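Local coordinates for protein aldehyde dehydrogenase (PDB 3K9D) that probably oxidises aldehydes with NAD or NADP as electron acceptor, as members of the aldehyde dehydrogenase family do, at residues L8-E13 with S173-P178; L109-G114 with S138-P143; Q185-K190 with K205-S210; H59-F64 with A147-L152. All coordinates share one frame; numbering follows the deposited sequence.

Contact 1. Residues L8-E13 with S173-P178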
loop_
_atom_site.group_PDB
_atom_site.type_symbol
_atom_site.label_atom_id
_atom_site.label_comp_id
_atom_site.label_asym_id
_atom_site.label_seq_id
_atom_site.Cartn_x
_atom_site.Cartn_y
_atom_site.Cartn_z
ATOM N N LEU A 8 -16.675 -23.476 12.792
ATOM C CA LEU A 8 -16.242 -22.994 14.104
ATOM C C LEU A 8 -14.900 -23.571 14.541
ATOM O O LEU A 8 -14.111 -22.864 15.174
ATOM C CB LEU A 8 -17.312 -23.267 15.154
ATOM C CG LEU A 8 -18.711 -22.693 14.873
ATOM C CD1 LEU A 8 -19.696 -23.225 15.871
ATOM C CD2 LEU A 8 -18.745 -21.160 14.821
ATOM N N ARG A 9 -14.650 -24.844 14.221
ATOM C CA ARG A 9 -13.304 -25.430 14.373
ATOM C C ARG A 9 -12.265 -24.664 13.544
ATOM O O ARG A 9 -11.164 -24.404 14.020
ATOM C CB ARG A 9 -13.284 -26.913 13.980
ATOM C CG ARG A 9 -13.932 -27.859 14.978
ATOM C CD ARG A 9 -13.617 -29.316 14.611
ATOM N NE ARG A 9 -14.385 -29.821 13.466
ATOM C CZ ARG A 9 -13.917 -29.982 12.227
ATOM N NH1 ARG A 9 -12.660 -29.674 11.919
ATOM N NH2 ARG A 9 -14.722 -30.454 11.285
ATOM N N SER A 10 -12.637 -24.297 12.316
ATOM C CA SER A 10 -11.764 -23.546 11.413
ATOM C C SER A 10 -11.456 -22.112 11.876
ATOM O O SER A 10 -10.294 -21.710 11.839
ATOM C CB SER A 10 -12.317 -23.559 9.990
ATOM O OG SER A 10 -11.577 -22.715 9.121
ATOM N N ILE A 11 -12.486 -21.361 12.293
ATOM C CA ILE A 11 -12.305 -20.056 12.940
ATOM C C ILE A 11 -11.362 -20.154 14.154
ATOM O O ILE A 11 -10.385 -19.386 14.269
ATOM C CB ILE A 11 -13.657 -19.440 13.394
ATOM C CG1 ILE A 11 -14.517 -19.090 12.185
ATOM C CG2 ILE A 11 -13.427 -18.172 14.224
ATOM C CD1 ILE A 11 -16.014 -19.000 12.476
ATOM N N GLN A 12 -11.657 -21.103 15.043
ATOM C CA GLN A 12 -10.811 -21.359 16.210
ATOM C C GLN A 12 -9.355 -21.587 15.810
ATOM O O GLN A 12 -8.450 -20.999 16.402
ATOM C CB GLN A 12 -11.317 -22.562 17.007
ATOM C CG GLN A 12 -10.584 -22.768 18.350
ATOM C CD GLN A 12 -10.948 -21.712 19.383
ATOM O OE1 GLN A 12 -11.958 -21.839 20.071
ATOM N NE2 GLN A 12 -10.128 -20.673 19.498
ATOM N N GLU A 13 -9.146 -22.396 14.769
ATOM C CA GLU A 13 -7.800 -22.749 14.325
ATOM C C GLU A 13 -7.018 -21.525 13.899
ATOM O O GLU A 13 -5.877 -21.342 14.292
ATOM C CB GLU A 13 -7.860 -23.741 13.174
ATOM C CG GLU A 13 -6.575 -24.528 13.015
ATOM C CD GLU A 13 -6.392 -25.084 11.621
ATOM O OE1 GLU A 13 -7.358 -25.069 10.819
ATOM O OE2 GLU A 13 -5.269 -25.538 11.334
ATOM N N SER A 173 2.955 -21.250 9.217
ATOM C CA SER A 173 1.838 -22.146 9.467
ATOM C C SER A 173 0.800 -22.102 8.355
ATOM O O SER A 173 0.884 -21.277 7.448
ATOM C CB SER A 173 1.204 -21.853 10.843
ATOM O OG SER A 173 0.664 -20.536 10.896
ATOM N N CYS A 174 -0.188 -22.985 8.445
ATOM C CA CYS A 174 -1.209 -23.106 7.423
ATOM C C CYS A 174 -2.473 -23.636 8.065
ATOM O O CYS A 174 -2.397 -24.549 8.897
ATOM C CB CYS A 174 -0.729 -24.095 6.345
ATOM S SG CYS A 174 -1.736 -24.222 4.844
ATOM N N MET A 175 -3.619 -23.053 7.699
ATOM C CA MET A 175 -4.937 -23.628 8.010
ATOM C C MET A 175 -5.016 -25.065 7.481
ATOM O O MET A 175 -4.649 -25.334 6.329
ATOM C CB MET A 175 -6.058 -22.806 7.362
ATOM C CG MET A 175 -6.098 -21.320 7.743
ATOM S SD MET A 175 -7.157 -20.343 6.673
ATOM C CE MET A 175 -8.671 -21.295 6.797
ATOM N N THR A 176 -5.495 -25.975 8.325
ATOM C CA THR A 176 -5.595 -27.388 7.975
ATOM C C THR A 176 -7.009 -27.750 7.534
ATOM O O THR A 176 -7.227 -28.802 6.917
ATOM C CB THR A 176 -5.160 -28.292 9.142
ATOM O OG1 THR A 176 -6.025 -28.080 10.267
ATOM C CG2 THR A 176 -3.721 -27.983 9.538
ATOM N N VAL A 177 -7.951 -26.866 7.870
ATOM C CA VAL A 177 -9.365 -26.971 7.502
ATOM C C VAL A 177 -9.782 -25.719 6.696
ATOM O O VAL A 177 -10.054 -24.655 7.281
ATOM C CB VAL A 177 -10.277 -27.095 8.768
ATOM C CG1 VAL A 177 -11.736 -27.293 8.366
ATOM C CG2 VAL A 177 -9.821 -28.222 9.687
ATOM N N PRO A 178 -9.835 -25.834 5.353
ATOM C CA PRO A 178 -10.198 -24.683 4.526
ATOM C C PRO A 178 -11.688 -24.384 4.600
ATOM O O PRO A 178 -12.504 -25.229 4.238
ATOM C CB PRO A 178 -9.819 -25.118 3.097
ATOM C CG PRO A 178 -9.207 -26.453 3.206
ATOM C CD PRO A 178 -9.573 -27.032 4.536
HETATM O O HOH W 1 -8.907 -23.406 9.592
#
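Glu13, on the N-terminal helix 6-28, holds Thr176 in the loop that leaves strand 172-174, so the helix is pinned to the edge of a Rossmann-like alpha/beta sheet. From CB, directed at the loop, CG runs anti to the backbone N (chi1 -158°) and the chain stays extended out to CD, which lies 3.3 Å from Thr176 OG1. The carboxylate does the gripping at its tip. Glu13 OE2 takes Thr176 N on its syn lone pair at 3.0 Å, while Thr176 OG1, 2.9 Å from Glu13 OE2, comes from above the carboxylate plane. Thr176 can offer both donors to one oxygen because its OG1 sits between its own N and carbonyl carbon (chi1 62°). Glu13 OE1 receives a weak second bond from Thr176 N and also meets a bridging water 2.6 Å away. The same water lies within bonding distance of Ser10 OG and Val177 O, though it has more acceptors near it than protons to give; Ser10 OG has a further partner in Thr179 OG1. Beside this polar patch, Ser10 CB packs on Val177 CG1 at 4.1 Å. One turn before Glu13, Arg9, whose NE bonds to Glu4 O, brings its guanidinium edge to Val177, NH1 lying 3.9 Å from CG2.

Contact 2. Residues L109-G114 with S138-P143; sequences LGVVAG and SIVFSP
Strands 111-114 and 138-143 run parallel, with axes 4.4 Å apart at closest approach and directions 28° apart. The register is one to one, from Val111 beside Ser138 to Gly114 beside Phe141. Five backbone hydrogen bonds zip the pair. Ser138 N reaches back to Gly110 O, and Val112 uses both its backbone groups toward this strand, its N to Ser138 O and its O to Val140 N, the latter at 2.9 Å with the donor nearly along the C=O axis. Gly114 repeats the pattern, giving N to Val140 O and taking Ser142 N on its O. The carbonyls of Val112 and Gly114 also receive CA-H...O contacts from Ile139 and Phe141.

On one face Val111 CG1 meets Val140 CG2 at 3.9 Å. On the other, Ile139 CG1 is anti to its backbone N (chi1 -171°), and CD1 beyond it reaches Val112 CG1 at 3.8 Å. Ile139 CG1 also lies over one face of the Phe141 ring, offset toward the rim. Gly114 has no side chain, and the ring edge comes close to it: Phe141 CD1 is 3.6 Å from Gly114 O.

These are the two strands of a beta-alpha-beta unit whose connecting helix 121-134 covers the Val112, Ile139 and Phe141 face. Helix 6-28 packs on Val111 and Val140, its Ala21 O bonding to Ser138 OG. The sheet continues past both strands, to 192-197 beside 111-114 and to 172-174 beside 138-143.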
loop_
_atom_site.group_PDB
_atom_site.type_symbol
_atom_site.label_atom_id
_atom_site.label_comp_id
_atom_site.label_asym_id
_atom_site.label_seq_id
_atom_site.Cartn_x
_atom_site.Cartn_y
_atom_site.Cartn_z
ATOM N N LEU A 109 6.251 -5.935 9.139
ATOM C CA LEU A 109 4.808 -5.713 9.177
ATOM C C LEU A 109 4.166 -6.459 10.356
ATOM O O LEU A 109 3.313 -5.905 11.046
ATOM C CB LEU A 109 4.140 -6.069 7.824
ATOM C CG LEU A 109 3.836 -4.980 6.777
ATOM C CD1 LEU A 109 4.862 -3.835 6.772
ATOM C CD2 LEU A 109 3.579 -5.514 5.341
ATOM N N GLY A 110 4.616 -7.682 10.622
ATOM C CA GLY A 110 3.973 -8.524 11.616
ATOM C C GLY A 110 3.560 -9.885 11.097
ATOM O O GLY A 110 4.385 -10.623 10.562
ATOM N N VAL A 111 2.297 -10.252 11.284
ATOM C CA VAL A 111 1.823 -11.561 10.800
ATOM C C VAL A 111 1.160 -11.384 9.430
ATOM O O VAL A 111 0.142 -10.693 9.310
ATOM C CB VAL A 111 0.808 -12.220 11.766
ATOM C CG1 VAL A 111 0.347 -13.577 11.228
ATOM C CG2 VAL A 111 1.391 -12.364 13.147
ATOM N N VAL A 112 1.765 -11.994 8.413
ATOM C CA VAL A 112 1.294 -11.942 7.032
ATOM C C VAL A 112 0.220 -13.017 6.813
ATOM O O VAL A 112 0.341 -14.141 7.314
ATOM C CB VAL A 112 2.485 -12.148 6.029
ATOM C CG1 VAL A 112 2.042 -12.032 4.581
ATOM C CG2 VAL A 112 3.593 -11.126 6.285
ATOM N N ALA A 113 -0.839 -12.657 6.095
ATOM C CA ALA A 113 -1.823 -13.626 5.634
ATOM C C ALA A 113 -1.572 -13.897 4.158
ATOM O O ALA A 113 -1.730 -13.010 3.312
ATOM C CB ALA A 113 -3.220 -13.120 5.849
ATOM N N GLY A 114 -1.139 -15.118 3.863
ATOM C CA GLY A 114 -0.890 -15.537 2.487
ATOM C C GLY A 114 -2.033 -16.373 1.941
ATOM O O GLY A 114 -2.294 -17.475 2.419
ATOM N N SER A 138 6.110 -13.181 10.407
ATOM C CA SER A 138 5.575 -14.536 10.394
ATOM C C SER A 138 4.569 -14.614 9.258
ATOM O O SER A 138 4.211 -13.580 8.686
ATOM C CB SER A 138 4.890 -14.868 11.719
ATOM O OG SER A 138 5.850 -15.097 12.745
ATOM N N ILE A 139 4.113 -15.819 8.925
ATOM C CA ILE A 139 3.109 -15.977 7.850
ATOM C C ILE A 139 2.142 -17.148 8.136
ATOM O O ILE A 139 2.571 -18.217 8.564
ATOM C CB ILE A 139 3.784 -16.032 6.419
ATOM C CG1 ILE A 139 2.733 -15.965 5.290
ATOM C CG2 ILE A 139 4.785 -17.243 6.279
ATOM C CD1 ILE A 139 3.283 -15.543 3.947
ATOM N N VAL A 140 0.840 -16.917 7.957
ATOM C CA VAL A 140 -0.176 -17.970 8.115
ATOM C C VAL A 140 -0.926 -18.119 6.796
ATOM O O VAL A 140 -1.506 -17.155 6.300
ATOM C CB VAL A 140 -1.206 -17.667 9.256
ATOM C CG1 VAL A 140 -2.103 -18.873 9.493
ATOM C CG2 VAL A 140 -0.511 -17.308 10.572
ATOM N N PHE A 141 -0.903 -19.326 6.233
ATOM C CA PHE A 141 -1.483 -19.583 4.922
ATOM C C PHE A 141 -2.930 -20.024 4.927
ATOM O O PHE A 141 -3.363 -20.805 5.774
ATOM C CB PHE A 141 -0.641 -20.593 4.117
ATOM C CG PHE A 141 0.727 -20.076 3.744
ATOM C CD1 PHE A 141 0.872 -19.110 2.755
ATOM C CD2 PHE A 141 1.855 -20.531 4.396
ATOM C CE1 PHE A 141 2.132 -18.613 2.403
ATOM C CE2 PHE A 141 3.115 -20.040 4.064
ATOM C CZ PHE A 141 3.248 -19.076 3.060
ATOM N N SER A 142 -3.649 -19.510 3.930
ATOM C CA SER A 142 -4.963 -19.984 3.552
ATOM C C SER A 142 -4.836 -20.808 2.264
ATOM O O SER A 142 -4.607 -20.252 1.185
ATOM C CB SER A 142 -5.911 -18.803 3.317
ATOM O OG SER A 142 -7.194 -19.272 2.996
ATOM N N PRO A 143 -4.968 -22.140 2.383
ATOM C CA PRO A 143 -4.872 -23.038 1.229
ATOM C C PRO A 143 -6.156 -23.124 0.422
ATOM O O PRO A 143 -7.252 -23.157 0.984
ATOM C CB PRO A 143 -4.543 -24.400 1.871
ATOM C CG PRO A 143 -5.156 -24.324 3.236
ATOM C CD PRO A 143 -5.174 -22.876 3.647
#

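Contact 3. Residues Q185-K190 with K205-S210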
loop_
_atom_site.group_PDB
_atom_site.type_symbol
_atom_site.label_atom_id
_atom_site.label_comp_id
_atom_site.label_asym_id
_atom_site.label_seq_id
_atom_site.Cartn_x
_atom_site.Cartn_y
_atom_site.Cartn_z
ATOM N N GLN A 185 -11.820 -14.887 8.822
ATOM C CA GLN A 185 -11.243 -14.612 10.136
ATOM C C GLN A 185 -9.764 -14.262 9.992
ATOM O O GLN A 185 -9.289 -13.319 10.622
ATOM C CB GLN A 185 -11.460 -15.794 11.108
ATOM C CG GLN A 185 -10.794 -15.663 12.498
ATOM C CD GLN A 185 -11.290 -14.460 13.327
ATOM O OE1 GLN A 185 -12.137 -14.608 14.188
ATOM N NE2 GLN A 185 -10.743 -13.279 13.069
ATOM N N LEU A 186 -9.053 -14.987 9.128
ATOM C CA LEU A 186 -7.637 -14.704 8.857
ATOM C C LEU A 186 -7.415 -13.306 8.315
ATOM O O LEU A 186 -6.486 -12.611 8.738
ATOM C CB LEU A 186 -7.021 -15.734 7.901
ATOM C CG LEU A 186 -5.545 -15.526 7.499
ATOM C CD1 LEU A 186 -4.569 -15.653 8.703
ATOM C CD2 LEU A 186 -5.119 -16.482 6.392
ATOM N N MET A 187 -8.270 -12.895 7.383
ATOM C CA MET A 187 -8.142 -11.599 6.762
ATOM C C MET A 187 -8.562 -10.475 7.724
ATOM O O MET A 187 -7.904 -9.445 7.765
ATOM C CB MET A 187 -8.968 -11.512 5.457
ATOM C CG MET A 187 -8.454 -12.363 4.280
ATOM S SD MET A 187 -9.387 -12.111 2.744
ATOM C CE MET A 187 -11.051 -12.479 3.287
ATOM N N LYS A 188 -9.658 -10.675 8.462
ATOM C CA LYS A 188 -10.239 -9.618 9.337
ATOM C C LYS A 188 -9.544 -9.412 10.684
ATOM O O LYS A 188 -9.645 -8.330 11.271
ATOM C CB LYS A 188 -11.744 -9.831 9.566
ATOM C CG LYS A 188 -12.627 -9.437 8.370
ATOM C CD LYS A 188 -14.113 -9.651 8.654
ATOM C CE LYS A 188 -14.997 -9.262 7.461
ATOM N NZ LYS A 188 -15.213 -7.790 7.311
ATOM N N HIS A 189 -8.848 -10.439 11.173
ATOM C CA HIS A 189 -8.190 -10.396 12.487
ATOM C C HIS A 189 -7.300 -9.177 12.719
ATOM O O HIS A 189 -6.590 -8.732 11.820
ATOM C CB HIS A 189 -7.366 -11.658 12.721
ATOM C CG HIS A 189 -7.299 -12.068 14.157
ATOM N ND1 HIS A 189 -6.399 -11.524 15.048
ATOM C CD2 HIS A 189 -8.038 -12.954 14.864
ATOM C CE1 HIS A 189 -6.575 -12.068 16.239
ATOM N NE2 HIS A 189 -7.565 -12.938 16.155
ATOM N N LYS A 190 -7.361 -8.653 13.942
ATOM C CA LYS A 190 -6.595 -7.489 14.381
ATOM C C LYS A 190 -5.069 -7.714 14.342
ATOM O O LYS A 190 -4.299 -6.805 14.008
ATOM C CB LYS A 190 -7.048 -7.120 15.801
ATOM C CG LYS A 190 -6.463 -5.838 16.358
ATOM C CD LYS A 190 -6.429 -5.874 17.884
ATOM C CE LYS A 190 -5.153 -5.231 18.416
ATOM N NZ LYS A 190 -4.914 -3.872 17.834
ATOM N N LYS A 205 -11.152 -8.573 -3.867
ATOM C CA LYS A 205 -12.120 -7.570 -3.427
ATOM C C LYS A 205 -12.525 -7.816 -1.977
ATOM O O LYS A 205 -12.813 -6.857 -1.252
ATOM C CB LYS A 205 -13.343 -7.495 -4.349
ATOM C CG LYS A 205 -14.139 -6.184 -4.198
ATOM C CD LYS A 205 -15.238 -6.026 -5.246
ATOM C CE LYS A 205 -14.697 -5.476 -6.569
ATOM N NZ LYS A 205 -15.752 -4.759 -7.353
ATOM N N ALA A 206 -12.494 -9.088 -1.545
ATOM C CA ALA A 206 -12.736 -9.458 -0.144
ATOM C C ALA A 206 -11.632 -8.954 0.775
ATOM O O ALA A 206 -11.907 -8.537 1.901
ATOM C CB ALA A 206 -12.901 -10.979 0.019
ATOM N N ALA A 207 -10.395 -9.009 0.282
ATOM C CA ALA A 207 -9.210 -8.595 1.033
ATOM C C ALA A 207 -9.203 -7.083 1.274
ATOM O O ALA A 207 -8.824 -6.614 2.352
ATOM C CB ALA A 207 -7.947 -9.021 0.302
ATOM N N TYR A 208 -9.635 -6.322 0.273
ATOM C CA TYR A 208 -9.706 -4.870 0.423
ATOM C C TYR A 208 -10.949 -4.391 1.171
ATOM O O TYR A 208 -11.098 -3.190 1.446
ATOM C CB TYR A 208 -9.553 -4.166 -0.929
ATOM C CG TYR A 208 -8.118 -4.112 -1.386
ATOM C CD1 TYR A 208 -7.222 -3.189 -0.839
ATOM C CD2 TYR A 208 -7.650 -5.003 -2.355
ATOM C CE1 TYR A 208 -5.886 -3.145 -1.263
ATOM C CE2 TYR A 208 -6.328 -4.978 -2.780
ATOM C CZ TYR A 208 -5.453 -4.052 -2.239
ATOM O OH TYR A 208 -4.147 -4.050 -2.674
ATOM N N SER A 209 -11.821 -5.336 1.522
ATOM C CA SER A 209 -13.003 -5.062 2.328
ATOM C C SER A 209 -12.886 -5.600 3.764
ATOM O O SER A 209 -13.833 -5.503 4.543
ATOM C CB SER A 209 -14.236 -5.642 1.642
ATOM O OG SER A 209 -14.304 -5.179 0.301
ATOM N N SER A 210 -11.714 -6.131 4.102
ATOM C CA SER A 210 -11.470 -6.845 5.365
ATOM C C SER A 210 -11.194 -5.956 6.591
ATOM O O SER A 210 -11.326 -6.413 7.744
ATOM C CB SER A 210 -10.291 -7.800 5.185
ATOM O OG SER A 210 -9.086 -7.083 4.956
#
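Met187 and Lys188, in the last turn of helix 180-188, meet the end of helix 201-207 and the type I turn from Ala207 to Ser210 that follows it. The two helices are successive in the Rossmann-like alpha/beta domain, joined through strand 192-197, and Ile195 of that strand touches Met187, Ala207 and Ser210. No hydrogen bond spans the two segments; packing carries the contact. Met187 CB lies 4.0 Å from Ser210 CB, and further out SD rests 3.9 Å from Ala207 CA. A bend at chi3 (-56°) then turns CE to Ala206 CB, 4.0 Å away. On the turn, Ser210 OG sits between its own N and carbonyl carbon (chi1 66°), bonding to Ala207 O at 2.7 Å and to Thr212 N beyond the segment. Ser209 OG spans one residue more, back to Lys205 O, also at 2.7 Å. Each hydroxyl thus ties the turn to a carbonyl of the helix end. Nearby, Tyr208 and Ser209 reach the second subunit, packing on its Pro213 and Gly211. Lys188 lays its aliphatic part beside the turn: its CG is 3.4 Å from Ser210 O, while its NZ, bent round at chi4, stands 3.8 Å from Ser209 O.

Contact 4. Residues H59-F64 with A147-L152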
loop_
_atom_site.group_PDB
_atom_site.type_symbol
_atom_site.label_atom_id
_atom_site.label_comp_id
_atom_site.label_asym_id
_atom_site.label_seq_id
_atom_site.Cartn_x
_atom_site.Cartn_y
_atom_site.Cartn_z
ATOM N N HIS A 59 0.315 -31.628 -8.820
ATOM C CA HIS A 59 -0.176 -32.152 -10.092
ATOM C C HIS A 59 -1.255 -33.214 -9.869
ATOM O O HIS A 59 -2.301 -33.170 -10.515
ATOM C CB HIS A 59 0.991 -32.706 -10.939
ATOM C CG HIS A 59 0.574 -33.243 -12.274
ATOM N ND1 HIS A 59 0.724 -34.568 -12.627
ATOM C CD2 HIS A 59 0.008 -32.635 -13.342
ATOM C CE1 HIS A 59 0.261 -34.752 -13.849
ATOM N NE2 HIS A 59 -0.182 -33.595 -14.304
ATOM N N GLU A 60 -1.011 -34.139 -8.936
ATOM C CA GLU A 60 -1.960 -35.210 -8.639
ATOM C C GLU A 60 -3.229 -34.696 -7.942
ATOM O O GLU A 60 -4.338 -35.143 -8.246
ATOM C CB GLU A 60 -1.316 -36.299 -7.768
ATOM C CG GLU A 60 -0.204 -37.134 -8.418
ATOM C CD GLU A 60 0.558 -37.996 -7.398
ATOM O OE1 GLU A 60 0.420 -37.749 -6.179
ATOM O OE2 GLU A 60 1.300 -38.915 -7.815
ATOM N N GLU A 61 -3.059 -33.785 -6.985
ATOM C CA GLU A 61 -4.191 -33.286 -6.203
ATOM C C GLU A 61 -5.124 -32.393 -7.013
ATOM O O GLU A 61 -6.330 -32.604 -7.014
ATOM C CB GLU A 61 -3.714 -32.520 -4.972
ATOM C CG GLU A 61 -4.773 -32.425 -3.869
ATOM C CD GLU A 61 -4.252 -31.706 -2.649
ATOM O OE1 GLU A 61 -3.072 -31.299 -2.667
ATOM O OE2 GLU A 61 -5.028 -31.545 -1.682
ATOM N N THR A 62 -4.560 -31.400 -7.694
ATOM C CA THR A 62 -5.368 -30.397 -8.406
ATOM C C THR A 62 -5.839 -30.902 -9.765
ATOM O O THR A 62 -6.898 -30.499 -10.263
ATOM C CB THR A 62 -4.601 -29.069 -8.631
ATOM O OG1 THR A 62 -3.430 -29.303 -9.438
ATOM C CG2 THR A 62 -4.186 -28.434 -7.302
ATOM N N GLY A 63 -5.033 -31.766 -10.372
ATOM C CA GLY A 63 -5.233 -32.174 -11.761
ATOM C C GLY A 63 -4.734 -31.166 -12.783
ATOM O O GLY A 63 -4.873 -31.391 -13.990
ATOM N N PHE A 64 -4.162 -30.052 -12.320
ATOM C CA PHE A 64 -3.672 -29.012 -13.229
ATOM C C PHE A 64 -2.238 -29.290 -13.638
ATOM O O PHE A 64 -1.467 -29.891 -12.889
ATOM C CB PHE A 64 -3.688 -27.588 -12.623
ATOM C CG PHE A 64 -5.024 -27.123 -12.088
ATOM C CD1 PHE A 64 -6.225 -27.681 -12.511
ATOM C CD2 PHE A 64 -5.064 -26.076 -11.172
ATOM C CE1 PHE A 64 -7.441 -27.237 -11.999
ATOM C CE2 PHE A 64 -6.272 -25.616 -10.658
ATOM C CZ PHE A 64 -7.462 -26.193 -11.069
ATOM N N ALA A 147 -5.950 -27.917 -3.239
ATOM C CA ALA A 147 -4.508 -28.116 -3.139
ATOM C C ALA A 147 -4.052 -28.258 -1.687
ATOM O O ALA A 147 -2.876 -28.056 -1.393
ATOM C CB ALA A 147 -3.767 -26.972 -3.825
ATOM N N LEU A 148 -4.978 -28.621 -0.797
ATOM C CA LEU A 148 -4.731 -28.628 0.653
ATOM C C LEU A 148 -3.502 -29.448 1.052
ATOM O O LEU A 148 -2.596 -28.925 1.701
ATOM C CB LEU A 148 -5.973 -29.109 1.418
ATOM C CG LEU A 148 -5.908 -29.246 2.951
ATOM C CD1 LEU A 148 -5.679 -27.897 3.603
ATOM C CD2 LEU A 148 -7.187 -29.864 3.493
ATOM N N LYS A 149 -3.469 -30.708 0.620
ATOM C CA LYS A 149 -2.423 -31.656 0.986
ATOM C C LYS A 149 -1.014 -31.231 0.549
ATOM O O LYS A 149 -0.064 -31.324 1.330
ATOM C CB LYS A 149 -2.772 -33.042 0.437
ATOM C CG LYS A 149 -3.789 -33.813 1.289
ATOM C CD LYS A 149 -4.480 -34.886 0.452
ATOM C CE LYS A 149 -4.774 -36.137 1.258
ATOM N NZ LYS A 149 -5.420 -37.167 0.395
ATOM N N ALA A 150 -0.906 -30.755 -0.682
ATOM C CA ALA A 150 0.354 -30.284 -1.259
ATOM C C ALA A 150 0.868 -29.026 -0.560
ATOM O O ALA A 150 2.074 -28.881 -0.319
ATOM C CB ALA A 150 0.177 -30.035 -2.763
ATOM N N ILE A 151 -0.055 -28.126 -0.220
ATOM C CA ILE A 151 0.286 -26.885 0.478
ATOM C C ILE A 151 0.758 -27.191 1.891
ATOM O O ILE A 151 1.820 -26.738 2.276
ATOM C CB ILE A 151 -0.870 -25.862 0.477
ATOM C CG1 ILE A 151 -1.157 -25.387 -0.956
ATOM C CG2 ILE A 151 -0.502 -24.632 1.276
ATOM C CD1 ILE A 151 -2.504 -24.760 -1.115
ATOM N N LEU A 152 -0.025 -27.983 2.620
ATOM C CA LEU A 152 0.311 -28.429 3.966
ATOM C C LEU A 152 1.667 -29.096 4.027
ATOM O O LEU A 152 2.443 -28.800 4.927
ATOM C CB LEU A 152 -0.767 -29.367 4.532
ATOM C CG LEU A 152 -2.064 -28.776 5.090
ATOM C CD1 LEU A 152 -2.943 -29.895 5.601
ATOM C CD2 LEU A 152 -1.746 -27.788 6.211
#
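Glu61 sends its carboxylate into the first turn of helix 148-164, where each oxygen takes one backbone N-H. Lys149 N bonds to Glu61 OE2 at 2.9 Å through the syn lone pair, and Ala150 N to Glu61 OE1 at 3.0 Å, also on the syn side but 19° out of the carboxylate plane. Two adjacent N-H groups thus fix the rotation of the carboxylate. CG anti to the backbone N (chi1 -159°) starts an extended chain that reaches from one helix to the other. The N-cap position belongs to Ala147, whose methyl offers no acceptor; here Glu61, from helix 51-62, meets the N-H groups of this helix start. The positive end of the helix dipole probably favours the charged carboxylate. Of the Lys149 side chain, CB comes closest, 3.4 Å from Glu61 OE2; its NZ lies 6.0 Å from that oxygen. Ala150 CB comes within 3.5 Å of Glu61 OE1. Farther out, Thr62 CG2 packs on Ala147 CB at 3.8 Å. Thr62 OG1 instead serves its own helix end, bonding to Ala58 O and accepting Phe64 N at 3.1 Å in an ST turn. Helix 121-134 lines the junction, with Pro121 on Ala147 and Thr122 on Ala150.

In the fold
From the N terminus, helix 6-28 opens contact 1, which closes only when the chain returns at 173-178. Within that long loop, helix 51-62 opens contact 4, closed at 147-152, and contact 2 sits inside contact 4, joining strand 102-116 to 138-143. The three loops nest without crossing. Contact 3 follows in series, opening at 185 after contact 1 has closed. Contacts 1 and 2 share the sheet, since strands 172-174 and 138-143 are neighbours, and Leu186 of contact 3 packs on Ala113, Val140 and Ser142 of contact 2. Contact 4 touches contact 2 through Pro143 and contact 1 through Cys174, Met175 and Thr176, whereas contacts 3 and 4 stay about 11 Å apart at their nearest atoms.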